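Local atomic coordinates of short-chain dehydrogenase/reductase SDR (Paraburkholderia phymatum, PDB entry 5VA8), a protein that binds NADP and probably catalyses the NADP-dependent oxidation or reduction of a substrate not yet identified. Residues A153-D156 / S161-A164. Numbering follows the deposited sequence.
With TCE (3,3',3''-phosphanetriyltripropanoic acid), chain F.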
# COMPACT_ATOMS: atom_id res chain seq x y z
N ALA A 153 -0.67 4.15 -9.21
CA ALA A 153 0.44 5.01 -9.59
C ALA A 153 -0.12 6.05 -10.54
O ALA A 153 -0.75 5.69 -11.54
CB ALA A 153 1.57 4.21 -10.24
N PRO A 154 0.08 7.34 -10.26
CA PRO A 154 -0.54 8.36 -11.11
C PRO A 154 -0.03 8.28 -12.53
O PRO A 154 1.16 8.03 -12.78
CB PRO A 154 -0.13 9.68 -10.44
CG PRO A 154 1.15 9.33 -9.69
CD PRO A 154 0.90 7.93 -9.19
N ILE A 155 -0.93 8.51 -13.48
CA ILE A 155 -0.59 8.56 -14.89
C ILE A 155 -0.35 10.01 -15.24
O ILE A 155 -1.17 10.88 -14.92
CB ILE A 155 -1.72 7.94 -15.73
CG1 ILE A 155 -1.89 6.46 -15.40
CG2 ILE A 155 -1.47 8.16 -17.23
CD1 ILE A 155 -3.07 5.81 -16.08
N ASP A 156 0.80 10.29 -15.87
CA ASP A 156 1.30 11.65 -16.09
C ASP A 156 0.22 12.62 -16.56
O ASP A 156 -0.06 13.63 -15.90
CB ASP A 156 2.46 11.59 -17.10
CG ASP A 156 3.01 12.96 -17.46
OD1 ASP A 156 2.75 13.95 -16.74
OD2 ASP A 156 3.72 13.05 -18.49
N SER A 161 -8.16 11.54 -13.81
CA SER A 161 -8.40 10.16 -13.41
C SER A 161 -7.70 9.84 -12.10
O SER A 161 -8.30 9.23 -11.20
CB SER A 161 -7.91 9.21 -14.51
OG SER A 161 -8.00 7.85 -14.08
N ASN A 162 -6.43 10.25 -11.99
CA ASN A 162 -5.66 10.07 -10.76
C ASN A 162 -6.47 10.53 -9.56
O ASN A 162 -6.52 9.86 -8.53
CB ASN A 162 -4.36 10.87 -10.82
CG ASN A 162 -3.44 10.45 -11.97
OD1 ASN A 162 -3.58 9.35 -12.52
ND2 ASN A 162 -2.49 11.32 -12.32
N GLY A 163 -7.13 11.67 -9.70
CA GLY A 163 -7.99 12.17 -8.65
C GLY A 163 -9.33 11.48 -8.54
O GLY A 163 -9.65 10.91 -7.49
N ALA A 164 -10.15 11.53 -9.60
CA ALA A 164 -11.54 11.08 -9.45
C ALA A 164 -11.61 9.61 -9.09
O ALA A 164 -12.42 9.21 -8.24
CB ALA A 164 -12.32 11.36 -10.74
O16 TCE F . -8.79 7.22 -17.06
C14 TCE F . -7.85 6.38 -17.02
O15 TCE F . -7.18 6.23 -15.97
C5 TCE F . -7.52 5.56 -18.26
C2 TCE F . -6.16 4.90 -18.05
P TCE F . -5.86 3.67 -19.41
C3 TCE F . -6.36 4.34 -21.05
C6 TCE F . -5.37 5.47 -21.27
C8 TCE F . -5.77 6.18 -22.55
O10 TCE F . -4.90 6.36 -23.43
O9 TCE F . -6.96 6.58 -22.72
C1 TCE F . -4.09 3.16 -19.38
C4 TCE F . -3.82 2.54 -18.02
C11 TCE F . -2.34 2.20 -17.97
O12 TCE F . -1.84 1.60 -16.98
O13 TCE F . -1.62 2.53 -18.95
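Beside the nicotinamide cofactor of this Rossmann-fold short-chain dehydrogenase/reductase, Ile155 and Ser161 line the pocket that holds the tricarboxylate TCE, and Asn162, next to Ser161, bonds the loop carrying Ile155: an example of a side-chain amide pairing with both the N-H and the C=O of one loop residue, as the backbone of a neighbouring strand would. The loop 153-156 lies between strand 141-146 and helix 159-179, and Asn162 is in the first turn of that helix. Its OD1 accepts from Ile155 N at 2.9 Å, nearly straight at 166°, and its ND2 donates to Ile155 O, also at 2.9 Å. Ile155 N stands somewhat off the plane of the Asn162 carbonyl and meets OD1 from the side (C=O...N 107°); Ile155 O lies close to the Asn162 amide plane, although ND2 is tilted from the plane of the Ile155 carbonyl. With CG anti to its own carbonyl carbon (chi1 -61°), Asn162 reaches the loop, and Pro154 CB packs on ND2 at 3.4 Å. Ile155 CD1 touches TCE C2 at 3.8 Å, and Ser161 OG donates to TCE O15 at 2.6 Å. Ser161 and Arg165, which also bond each other, appear by sequence to occupy the family's Tyr-x-x-x-Lys positions. Asp156 forms a salt bridge with Lys178 of a neighbouring subunit. The paired bonds should fix the flip of the Asn162 amide and probably help to hold the Ile155 backbone, from which CD1 reaches TCE.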